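Local structure of deoxyhypusine synthase, putative (Entamoeba histolytica, 7L9R) at residues L84-I89 with R347-I352; L102-F106 with A330-P335; I118-A122 with G270-K274. The protein probably catalyses the NAD-dependent transfer of a spermidine-derived aminobutyl group to a lysine of the eIF5A precursor, the first step of hypusine formation. One frame throughout, in Å; residues are numbered along the deposited sequence.

The three contacts sit around one six-stranded parallel sheet whose strand order, 3-2-1-4-5-6, is that of a Rossmann-like fold. Contact 1 ties the C-terminal tail to the start of strand 87-93, while contact 2 joins helix 102-111 to helix 330-339, and contact 3 brings the end of strand 117-120 to the loop after strand 262-268. Along the chain they enclose one another, contact 3 within contact 2 within contact 1, pairing early parts of the fold with late ones. Centres of contacts 2 and 3 are 16 Å apart, and contact 1 lies 24 Å from each. Only contact 2 is within reach of a second subunit.

Contact 1. Residues L84-I89 with R347-I352; sequences LKRCTI and RFDGKI
The guanidinium groups of Arg86 and Arg347 lie flat on one another, their centres 3.2 Å apart and their planes 6° from parallel, although the two side chains arrive at about a right angle. Arg347 NH2 sits over the middle of the Arg86 group, and the far face of the Arg347 guanidinium carries Ile89 CD1 near its rim. Each arginine is also held by a backbone carbonyl of the opposite segment. Arg86 NH1 gives a nearly straight hydrogen bond to Phe348 O (3.2 Å), which lies in the plane of the Arg86 guanidinium, and Arg347 NH2 reaches Cys87 O at 3.0 Å. Arg347 is extended, with CG anti to the backbone N (chi1 -177°), which carries its end over Arg86. The carboxylate of Asp116 forms a salt bridge with Arg347 NH2 and a long, weak ion pair with Arg86, and probably offsets much of the like charge; Lys113 O takes Arg347 NH1. This packed end lies where the chain enters strand 87-93, first along the chain and central in the Rossmann-like sheet; Arg347 of the C-terminal tail reaches onto that strand, and helix 51-66 touches Ile89 and Arg347. Farther along, Lys85 N donates to Gly350 O at 3.0 Å, and Gly350 turns with positive phi, its CA 3.8 Å from Arg86 CB. The Phe348 ring meets Lys85 O with its edge, CE2 standing 3.3 Å from that oxygen. Lys85 itself is buried, its NZ bonded to Arg83 O and Asp81 O and its charge set against Tyr77. Toward solvent the packing becomes sparse: Leu84 CD2 merely approaches Asp349 O, and Ile352, the C-terminal residue, rests CD1 on Lys85 CG at 3.8 Å. Asp349 OD1 accepts from Lys351 N, an Asx turn.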
ATOM      1  N   LEU B  84     -37.412  14.907  13.002  1.00 86.16           N
ATOM      2  CA  LEU B  84     -36.817  14.329  14.199  1.00 79.58           C
ATOM      3  C   LEU B  84     -35.548  15.098  14.536  1.00 78.84           C
ATOM      4  O   LEU B  84     -34.645  15.214  13.701  1.00 84.40           O
ATOM      5  CB  LEU B  84     -36.514  12.850  13.987  1.00 78.43           C
ATOM      6  CG  LEU B  84     -37.734  11.941  13.838  1.00 76.52           C
ATOM      7  CD1 LEU B  84     -37.299  10.489  13.737  1.00 67.46           C
ATOM      8  CD2 LEU B  84     -38.683  12.142  15.007  1.00 80.47           C
ATOM      9  N   LYS B  85     -35.483  15.638  15.751  1.00 79.17           N
ATOM     10  CA  LYS B  85     -34.350  16.465  16.160  1.00 73.97           C
ATOM     11  C   LYS B  85     -33.275  15.561  16.755  1.00 76.77           C
ATOM     12  O   LYS B  85     -33.091  15.459  17.968  1.00 79.54           O
ATOM     13  CB  LYS B  85     -34.804  17.545  17.129  1.00 79.25           C
ATOM     14  CG  LYS B  85     -35.884  18.455  16.561  1.00 84.06           C
ATOM     15  CD  LYS B  85     -35.498  18.962  15.187  1.00 78.76           C
ATOM     16  CE  LYS B  85     -36.451  20.041  14.688  1.00 90.47           C
ATOM     17  NZ  LYS B  85     -37.853  19.556  14.546  1.00 91.15           N
ATOM     18  N   ARG B  86     -32.551  14.892  15.861  1.00 73.55           N
ATOM     19  CA  ARG B  86     -31.482  13.981  16.242  1.00 68.87           C
ATOM     20  C   ARG B  86     -30.497  13.877  15.083  1.00 73.81           C
ATOM     21  O   ARG B  86     -30.654  14.524  14.044  1.00 72.81           O
ATOM     22  CB  ARG B  86     -32.031  12.605  16.618  1.00 71.55           C
ATOM     23  CG  ARG B  86     -32.644  11.865  15.447  1.00 67.06           C
ATOM     24  CD  ARG B  86     -33.145  10.509  15.877  1.00 68.39           C
ATOM     25  NE  ARG B  86     -33.544   9.697  14.737  1.00 70.24           N
ATOM     26  CZ  ARG B  86     -33.837   8.406  14.809  1.00 73.23           C
ATOM     27  NH1 ARG B  86     -33.792   7.751  15.958  1.00 68.58           N
ATOM     28  NH2 ARG B  86     -34.171   7.754  13.698  1.00 74.31           N
ATOM     29  N   CYS B  87     -29.479  13.046  15.269  1.00 68.24           N
ATOM     30  CA  CYS B  87     -28.449  12.839  14.264  1.00 65.74           C
ATOM     31  C   CYS B  87     -28.916  11.776  13.275  1.00 62.65           C
ATOM     32  O   CYS B  87     -29.284  10.669  13.678  1.00 61.35           O
ATOM     33  CB  CYS B  87     -27.137  12.423  14.927  1.00 58.02           C
ATOM     34  SG  CYS B  87     -25.753  12.216  13.785  1.00 66.13           S
ATOM     35  N   THR B  88     -28.914  12.119  11.988  1.00 62.91           N
ATOM     36  CA  THR B  88     -29.135  11.140  10.931  1.00 59.52           C
ATOM     37  C   THR B  88     -27.842  10.362  10.715  1.00 53.93           C
ATOM     38  O   THR B  88     -26.756  10.948  10.707  1.00 58.73           O
ATOM     39  CB  THR B  88     -29.576  11.825   9.633  1.00 59.35           C
ATOM     40  OG1 THR B  88     -30.783  12.567   9.856  1.00 67.55           O
ATOM     41  CG2 THR B  88     -29.835  10.793   8.550  1.00 60.14           C
ATOM     42  N   ILE B  89     -27.945   9.041  10.593  1.00 47.37           N
ATOM     43  CA  ILE B  89     -26.776   8.169  10.566  1.00 52.63           C
ATOM     44  C   ILE B  89     -26.739   7.401   9.251  1.00 53.88           C
ATOM     45  O   ILE B  89     -27.691   6.687   8.914  1.00 52.33           O
ATOM     46  CB  ILE B  89     -26.758   7.209  11.768  1.00 51.80           C
ATOM     47  CG1 ILE B  89     -26.790   8.013  13.072  1.00 55.99           C
ATOM     48  CG2 ILE B  89     -25.541   6.303  11.705  1.00 46.81           C
ATOM     49  CD1 ILE B  89     -26.657   7.178  14.315  1.00 52.68           C
ATOM     50  N   ARG B 347     -30.385   4.830  21.349  1.00 75.37           N
ATOM     51  CA  ARG B 347     -30.396   5.903  20.362  1.00 68.25           C
ATOM     52  C   ARG B 347     -31.492   6.908  20.690  1.00 73.76           C
ATOM     53  O   ARG B 347     -32.643   6.528  20.935  1.00 74.09           O
ATOM     54  CB  ARG B 347     -30.593   5.351  18.949  1.00 70.06           C
ATOM     55  CG  ARG B 347     -30.542   6.436  17.890  1.00 67.63           C
ATOM     56  CD  ARG B 347     -30.666   5.918  16.462  1.00 65.99           C
ATOM     57  NE  ARG B 347     -30.581   7.041  15.535  1.00 65.45           N
ATOM     58  CZ  ARG B 347     -30.939   7.012  14.259  1.00 60.57           C
ATOM     59  NH1 ARG B 347     -31.391   5.908  13.687  1.00 58.11           N
ATOM     60  NH2 ARG B 347     -30.875   8.132  13.547  1.00 64.64           N
ATOM     61  N   PHE B 348     -31.127   8.188  20.711  1.00 71.59           N
ATOM     62  CA  PHE B 348     -32.100   9.241  20.957  1.00 67.84           C
ATOM     63  C   PHE B 348     -33.186   9.210  19.889  1.00 78.84           C
ATOM     64  O   PHE B 348     -32.901   9.083  18.693  1.00 72.69           O
ATOM     65  CB  PHE B 348     -31.409  10.604  20.980  1.00 67.09           C
ATOM     66  CG  PHE B 348     -32.318  11.741  21.356  1.00 75.63           C
ATOM     67  CD1 PHE B 348     -33.040  11.707  22.540  1.00 81.76           C
ATOM     68  CD2 PHE B 348     -32.441  12.852  20.531  1.00 77.78           C
ATOM     69  CE1 PHE B 348     -33.877  12.759  22.896  1.00 83.72           C
ATOM     70  CE2 PHE B 348     -33.272  13.905  20.876  1.00 80.99           C
ATOM     71  CZ  PHE B 348     -33.994  13.859  22.060  1.00 88.47           C
ATOM     72  N   ASP B 349     -34.440   9.327  20.327  1.00 76.31           N
ATOM     73  CA  ASP B 349     -35.550   9.197  19.392  1.00 85.46           C
ATOM     74  C   ASP B 349     -35.853  10.486  18.642  1.00 83.31           C
ATOM     75  O   ASP B 349     -36.644  10.457  17.693  1.00 88.27           O
ATOM     76  CB  ASP B 349     -36.810   8.705  20.115  1.00 80.49           C
ATOM     77  CG  ASP B 349     -37.309   9.673  21.169  1.00 90.63           C
ATOM     78  OD1 ASP B 349     -36.659  10.713  21.405  1.00 95.56           O
ATOM     79  OD2 ASP B 349     -38.374   9.395  21.758  1.00 96.53           O
ATOM     80  N   GLY B 350     -35.245  11.604  19.032  1.00 79.10           N
ATOM     81  CA  GLY B 350     -35.449  12.854  18.337  1.00 78.40           C
ATOM     82  C   GLY B 350     -36.732  13.573  18.677  1.00 93.15           C
ATOM     83  O   GLY B 350     -36.977  14.655  18.127  1.00 94.66           O
ATOM     84  N   LYS B 351     -37.559  13.012  19.560  1.00 95.85           N
ATOM     85  CA  LYS B 351     -38.813  13.636  19.966  1.00 98.26           C
ATOM     86  C   LYS B 351     -38.520  14.597  21.115  1.00101.55           C
ATOM     87  O   LYS B 351     -38.156  14.174  22.217  1.00 96.54           O
ATOM     88  CB  LYS B 351     -39.837  12.575  20.364  1.00 96.00           C
ATOM     89  N   ILE B 352     -38.678  15.891  20.855  1.00102.72           N
ATOM     90  CA  ILE B 352     -38.366  16.915  21.840  1.00101.18           C
ATOM     91  C   ILE B 352     -39.634  17.640  22.256  1.00110.44           C
ATOM     92  O   ILE B 352     -39.663  18.321  23.282  1.00109.56           O
ATOM     93  CB  ILE B 352     -37.342  17.917  21.296  1.00105.09           C
ATOM     94  CG1 ILE B 352     -37.889  18.587  20.032  1.00 97.98           C
ATOM     95  CG2 ILE B 352     -36.018  17.221  21.007  1.00 98.12           C
ATOM     96  CD1 ILE B 352     -37.304  19.962  19.760  1.00101.27           C
ATOM     97  OXT ILE B 352     -40.648  17.574  21.562  1.00116.74           O
TER

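Contact 2. Residues L102-F106 with A330-P335; sequences LRDTF and ASLVFP
Leu102 is a knob set among Ala330, Ser331, Phe334 and Pro335, where helix 102-111 meets the last helix of the Rossmann-like fold, 330-339; the axes of segments 102-106 and 330-335 approach to 10.7 Å at 37°. Its CB already points to that helix and lies 3.8 Å from Phe106 CZ, one turn on in its own helix. CG, beside the backbone N and anti to the carbonyl carbon (chi1 -80°), comes to 3.7 Å from Ser331 CA. There the chain forks. CD1 presses on the backbone of the facing helix, 3.6 Å from Ser331 CA, and also nears Ala330 CB. CD2 takes the other direction, meeting the Phe334 ring at its edge, with CD2 of that ring 4.0 Å away, and Pro335 CG at 3.9 Å. Beneath both helices lies Leu268 of strand 262-268, touched by Phe106, Ala330 and Phe334. A second subunit borders this packing, its Leu40 packing on Pro335 and its Ile49 N bonded to Ser331 OG, which Glu329 also holds. Thr105 CG2 adds a looser touch to Phe334, whose CE2 stands in the plane of the Phe106 ring, 3.9 Å from Phe106 CE1.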
ATOM      1  N   LEU B 102     -19.875  -9.821   8.704  1.00 44.05           N
ATOM      2  CA  LEU B 102     -20.410  -8.491   8.973  1.00 47.59           C
ATOM      3  C   LEU B 102     -21.823  -8.322   8.448  1.00 43.88           C
ATOM      4  O   LEU B 102     -22.560  -7.462   8.949  1.00 46.36           O
ATOM      5  CB  LEU B 102     -19.532  -7.416   8.345  1.00 43.36           C
ATOM      6  CG  LEU B 102     -18.254  -7.016   9.072  1.00 51.69           C
ATOM      7  CD1 LEU B 102     -17.542  -5.934   8.255  1.00 47.57           C
ATOM      8  CD2 LEU B 102     -18.568  -6.539  10.465  1.00 42.49           C
ATOM      9  N   ARG B 103     -22.202  -9.104   7.435  1.00 44.07           N
ATOM     10  CA  ARG B 103     -23.564  -9.077   6.913  1.00 47.92           C
ATOM     11  C   ARG B 103     -24.594  -9.197   8.030  1.00 45.49           C
ATOM     12  O   ARG B 103     -25.613  -8.499   8.029  1.00 44.13           O
ATOM     13  CB  ARG B 103     -23.739 -10.208   5.901  1.00 44.09           C
ATOM     14  CG  ARG B 103     -25.104 -10.287   5.271  1.00 48.92           C
ATOM     15  CD  ARG B 103     -25.920 -11.375   5.895  1.00 51.05           C
ATOM     16  NE  ARG B 103     -27.095 -11.687   5.099  1.00 46.22           N
ATOM     17  CZ  ARG B 103     -27.814 -12.789   5.244  1.00 46.96           C
ATOM     18  NH1 ARG B 103     -27.504 -13.700   6.154  1.00 49.32           N
ATOM     19  NH2 ARG B 103     -28.866 -12.985   4.455  1.00 43.16           N
ATOM     20  N   ASP B 104     -24.332 -10.063   9.005  1.00 45.35           N
ATOM     21  CA  ASP B 104     -25.298 -10.273  10.072  1.00 43.69           C
ATOM     22  C   ASP B 104     -25.222  -9.179  11.126  1.00 46.18           C
ATOM     23  O   ASP B 104     -26.244  -8.839  11.739  1.00 43.99           O
ATOM     24  CB  ASP B 104     -25.082 -11.667  10.642  1.00 47.21           C
ATOM     25  CG  ASP B 104     -25.065 -12.719   9.539  1.00 54.73           C
ATOM     26  OD1 ASP B 104     -26.106 -12.888   8.863  1.00 53.23           O
ATOM     27  OD2 ASP B 104     -24.012 -13.347   9.318  1.00 48.11           O
ATOM     28  N   THR B 105     -24.047  -8.572  11.299  1.00 44.91           N
ATOM     29  CA  THR B 105     -23.965  -7.339  12.075  1.00 47.02           C
ATOM     30  C   THR B 105     -24.807  -6.241  11.432  1.00 46.34           C
ATOM     31  O   THR B 105     -25.580  -5.559  12.118  1.00 40.91           O
ATOM     32  CB  THR B 105     -22.499  -6.907  12.208  1.00 52.05           C
ATOM     33  OG1 THR B 105     -21.741  -7.972  12.792  1.00 61.60           O
ATOM     34  CG2 THR B 105     -22.371  -5.665  13.077  1.00 48.82           C
ATOM     35  N   PHE B 106     -24.693  -6.078  10.099  1.00 40.56           N
ATOM     36  CA  PHE B 106     -25.478  -5.061   9.397  1.00 40.52           C
ATOM     37  C   PHE B 106     -26.971  -5.340   9.522  1.00 43.28           C
ATOM     38  O   PHE B 106     -27.771  -4.413   9.705  1.00 43.70           O
ATOM     39  CB  PHE B 106     -25.078  -4.986   7.914  1.00 37.12           C
ATOM     40  CG  PHE B 106     -23.621  -4.644   7.678  1.00 38.77           C
ATOM     41  CD1 PHE B 106     -22.894  -3.906   8.608  1.00 35.51           C
ATOM     42  CD2 PHE B 106     -22.974  -5.076   6.525  1.00 40.06           C
ATOM     43  CE1 PHE B 106     -21.543  -3.601   8.387  1.00 41.55           C
ATOM     44  CE2 PHE B 106     -21.618  -4.781   6.296  1.00 39.60           C
ATOM     45  CZ  PHE B 106     -20.903  -4.041   7.227  1.00 36.64           C
ATOM     46  N   ALA B 330     -12.297  -4.097   8.984  1.00 49.33           N
ATOM     47  CA  ALA B 330     -13.592  -3.856   9.622  1.00 53.06           C
ATOM     48  C   ALA B 330     -14.201  -5.131  10.197  1.00 52.12           C
ATOM     49  O   ALA B 330     -14.794  -5.098  11.279  1.00 48.99           O
ATOM     50  CB  ALA B 330     -14.560  -3.218   8.627  1.00 42.88           C
ATOM     51  N   SER B 331     -14.086  -6.261   9.494  1.00 51.31           N
ATOM     52  CA  SER B 331     -14.730  -7.476   9.983  1.00 50.99           C
ATOM     53  C   SER B 331     -14.159  -7.932  11.317  1.00 54.17           C
ATOM     54  O   SER B 331     -14.813  -8.699  12.026  1.00 60.51           O
ATOM     55  CB  SER B 331     -14.611  -8.605   8.965  1.00 50.89           C
ATOM     56  OG  SER B 331     -13.485  -9.409   9.251  1.00 57.89           O
ATOM     57  N   LEU B 332     -12.970  -7.455  11.687  1.00 56.71           N
ATOM     58  CA  LEU B 332     -12.381  -7.775  12.979  1.00 50.14           C
ATOM     59  C   LEU B 332     -12.699  -6.719  14.033  1.00 53.34           C
ATOM     60  O   LEU B 332     -13.107  -7.057  15.149  1.00 55.63           O
ATOM     61  CB  LEU B 332     -10.863  -7.935  12.836  1.00 57.74           C
ATOM     62  N   VAL B 333     -12.530  -5.440  13.695  1.00 48.45           N
ATOM     63  CA  VAL B 333     -12.694  -4.384  14.689  0.62 46.08           C
ATOM     64  C   VAL B 333     -14.129  -3.870  14.772  1.00 44.56           C
ATOM     65  O   VAL B 333     -14.568  -3.455  15.850  1.00 50.54           O
ATOM     66  CB  VAL B 333     -11.728  -3.220  14.421  0.62 44.75           C
ATOM     67  CG1 VAL B 333     -10.290  -3.699  14.501  0.62 51.41           C
ATOM     68  CG2 VAL B 333     -12.024  -2.580  13.077  0.62 41.45           C
ATOM     69  N   PHE B 334     -14.881  -3.883  13.672  1.00 42.27           N
ATOM     70  CA  PHE B 334     -16.219  -3.301  13.731  1.00 47.48           C
ATOM     71  C   PHE B 334     -17.157  -4.048  14.674  1.00 47.77           C
ATOM     72  O   PHE B 334     -17.905  -3.371  15.404  1.00 42.74           O
ATOM     73  CB  PHE B 334     -16.839  -3.181  12.331  1.00 40.40           C
ATOM     74  CG  PHE B 334     -18.101  -2.355  12.305  1.00 41.72           C
ATOM     75  CD1 PHE B 334     -18.080  -1.024  12.711  1.00 40.27           C
ATOM     76  CD2 PHE B 334     -19.304  -2.908  11.895  1.00 38.70           C
ATOM     77  CE1 PHE B 334     -19.243  -0.261  12.709  1.00 44.62           C
ATOM     78  CE2 PHE B 334     -20.465  -2.155  11.887  1.00 36.66           C
ATOM     79  CZ  PHE B 334     -20.437  -0.827  12.294  1.00 39.04           C
ATOM     80  N   PRO B 335     -17.192  -5.391  14.718  1.00 45.33           N
ATOM     81  CA  PRO B 335     -18.042  -6.036  15.736  1.00 48.20           C
ATOM     82  C   PRO B 335     -17.648  -5.643  17.146  1.00 52.18           C
ATOM     83  O   PRO B 335     -18.517  -5.458  18.008  1.00 49.82           O
ATOM     84  CB  PRO B 335     -17.834  -7.534  15.475  1.00 42.34           C
ATOM     85  CG  PRO B 335     -17.432  -7.615  14.039  1.00 47.55           C
ATOM     86  CD  PRO B 335     -16.566  -6.390  13.830  1.00 42.93           C
TER

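Contact 3. Residues I118-A122 with G270-K274; sequences IVTTA and GGVMK
Thr121 OG1 accepts a hydrogen bond from Ser95 N, while the methyl of the same side chain turns to the facing loop, CG2 coming to 4.0 Å from Gly271 O and close to Val272 CA. The torsion separates these two roles: OG1 occupies the place between backbone N and carbonyl carbon (chi1 63°), and CG2 falls beside the N. No hydrogen bond joins the two segments, so the meeting is one of apolar surfaces. Val272 brings a single branch, CG1, above the plane of the Val119 carbonyl, on its oxygen side, standing 3.4 Å from Val119 O and farther off from Val119 CG1. In the Rossmann-like sheet, strand 117-120 and strand 262-268 flank strand 87-93, and the loop 270-274, which follows strand 262-268, comes across to strand 117-120 over the end of the strand between them. Thr94, just beyond that central strand, touches Val272, and Ile267 supports both Val272 and Met273. The backbones stay apart, Thr120 CA and Val272 CA being 5.9 Å from each other. Both branches of Val119, a residue hydrogen-bonded to strand 87-93, bridge the distance to Met273. CG1 lies 3.8 Å from Met273 CB, whereas CG2 meets Met273 SD at 3.7 Å, the two side chains crossing at about a right angle. Met273 is extended through chi2 and bends at chi3 (-82°), with SD set against Val119 CG2 and CB. Thr120 faces the other way and its OG1 hydroxyl hydrogen-bonds to Phe93 O, so both threonines at this strand end are tied to the C-terminal end of strand 87-93 and the residues just after it. Gly271, exposed, adopts a positive phi of 96°, a backbone shape suited to glycine, just before Val272 enters the contact.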
ATOM      1  N   ILE B 118     -28.192   3.510   4.076  1.00 43.82           N
ATOM      2  CA  ILE B 118     -27.044   2.684   3.735  1.00 41.15           C
ATOM      3  C   ILE B 118     -26.576   3.059   2.335  1.00 46.25           C
ATOM      4  O   ILE B 118     -27.391   3.337   1.449  1.00 44.17           O
ATOM      5  CB  ILE B 118     -27.380   1.183   3.820  1.00 40.16           C
ATOM      6  CG1 ILE B 118     -27.537   0.760   5.280  1.00 46.54           C
ATOM      7  CG2 ILE B 118     -26.313   0.344   3.139  1.00 41.92           C
ATOM      8  CD1 ILE B 118     -27.879  -0.700   5.441  1.00 42.06           C
ATOM      9  N   VAL B 119     -25.263   3.114   2.153  1.00 41.56           N
ATOM     10  CA  VAL B 119     -24.647   3.216   0.837  1.00 44.03           C
ATOM     11  C   VAL B 119     -23.738   2.012   0.681  1.00 43.61           C
ATOM     12  O   VAL B 119     -22.970   1.690   1.595  1.00 44.99           O
ATOM     13  CB  VAL B 119     -23.859   4.526   0.665  1.00 46.70           C
ATOM     14  CG1 VAL B 119     -23.296   4.615  -0.744  1.00 53.26           C
ATOM     15  CG2 VAL B 119     -24.745   5.729   0.956  1.00 41.13           C
ATOM     16  N   THR B 120     -23.855   1.308  -0.440  1.00 38.81           N
ATOM     17  CA  THR B 120     -23.004   0.146  -0.644  1.00 47.47           C
ATOM     18  C   THR B 120     -22.645   0.034  -2.124  1.00 44.16           C
ATOM     19  O   THR B 120     -22.985   0.900  -2.935  1.00 42.82           O
ATOM     20  CB  THR B 120     -23.665  -1.126  -0.091  1.00 43.41           C
ATOM     21  OG1 THR B 120     -22.720  -2.202  -0.132  1.00 44.11           O
ATOM     22  CG2 THR B 120     -24.908  -1.495  -0.885  1.00 42.52           C
ATOM     23  N   THR B 121     -21.945  -1.041  -2.470  1.00 41.24           N
ATOM     24  CA  THR B 121     -21.311  -1.181  -3.772  1.00 45.78           C
ATOM     25  C   THR B 121     -21.848  -2.406  -4.504  1.00 50.05           C
ATOM     26  O   THR B 121     -22.614  -3.206  -3.953  1.00 48.75           O
ATOM     27  CB  THR B 121     -19.792  -1.304  -3.625  1.00 48.03           C
ATOM     28  OG1 THR B 121     -19.492  -2.495  -2.887  1.00 44.77           O
ATOM     29  CG2 THR B 121     -19.239  -0.103  -2.867  1.00 47.26           C
ATOM     30  N   ALA B 122     -21.413  -2.541  -5.759  1.00 45.48           N
ATOM     31  CA  ALA B 122     -21.873  -3.614  -6.636  1.00 48.55           C
ATOM     32  C   ALA B 122     -21.590  -4.987  -6.031  1.00 44.79           C
ATOM     33  O   ALA B 122     -20.476  -5.265  -5.583  1.00 47.43           O
ATOM     34  CB  ALA B 122     -21.197  -3.494  -8.002  1.00 42.90           C
ATOM     35  N   GLY B 270     -12.917   0.938   1.305  1.00 71.73           N
ATOM     36  CA  GLY B 270     -12.582   2.004   0.368  1.00 69.52           C
ATOM     37  C   GLY B 270     -13.419   1.909  -0.893  1.00 76.61           C
ATOM     38  O   GLY B 270     -13.654   0.814  -1.414  1.00 88.20           O
ATOM     39  N   GLY B 271     -13.860   3.063  -1.385  1.00 80.09           N
ATOM     40  CA  GLY B 271     -14.604   3.140  -2.624  1.00 80.11           C
ATOM     41  C   GLY B 271     -16.113   3.164  -2.488  1.00 80.75           C
ATOM     42  O   GLY B 271     -16.807   2.971  -3.496  1.00 79.93           O
ATOM     43  N   VAL B 272     -16.644   3.423  -1.290  1.00 72.06           N
ATOM     44  CA  VAL B 272     -18.082   3.340  -1.050  1.00 77.08           C
ATOM     45  C   VAL B 272     -18.755   4.645  -1.457  1.00 76.74           C
ATOM     46  O   VAL B 272     -19.339   4.744  -2.543  1.00 86.33           O
ATOM     47  CB  VAL B 272     -18.378   3.014   0.426  1.00 69.64           C
ATOM     48  CG1 VAL B 272     -19.867   2.792   0.633  1.00 65.30           C
ATOM     49  CG2 VAL B 272     -17.594   1.802   0.865  1.00 61.96           C
ATOM     50  N   MET B 273     -18.681   5.653  -0.589  1.00 96.57           N
ATOM     51  CA  MET B 273     -19.329   6.939  -0.806  1.00106.29           C
ATOM     52  C   MET B 273     -18.329   8.056  -0.534  1.00111.48           C
ATOM     53  O   MET B 273     -17.298   7.850   0.113  1.00109.10           O
ATOM     54  CB  MET B 273     -20.586   7.111   0.066  1.00 98.83           C
ATOM     55  CG  MET B 273     -20.329   7.225   1.563  1.00 98.55           C
ATOM     56  SD  MET B 273     -21.842   7.316   2.561  1.00101.50           S
ATOM     57  CE  MET B 273     -22.276   9.051   2.437  1.00 93.26           C
ATOM     58  N   LYS B 274     -18.662   9.258  -1.003  1.00115.91           N
ATOM     59  CA  LYS B 274     -17.765  10.394  -0.861  1.00110.25           C
ATOM     60  C   LYS B 274     -17.871  10.949   0.556  1.00107.59           C
ATOM     61  O   LYS B 274     -18.974  11.136   1.079  1.00110.24           O
ATOM     62  CB  LYS B 274     -18.103  11.474  -1.890  1.00 97.85           C
TER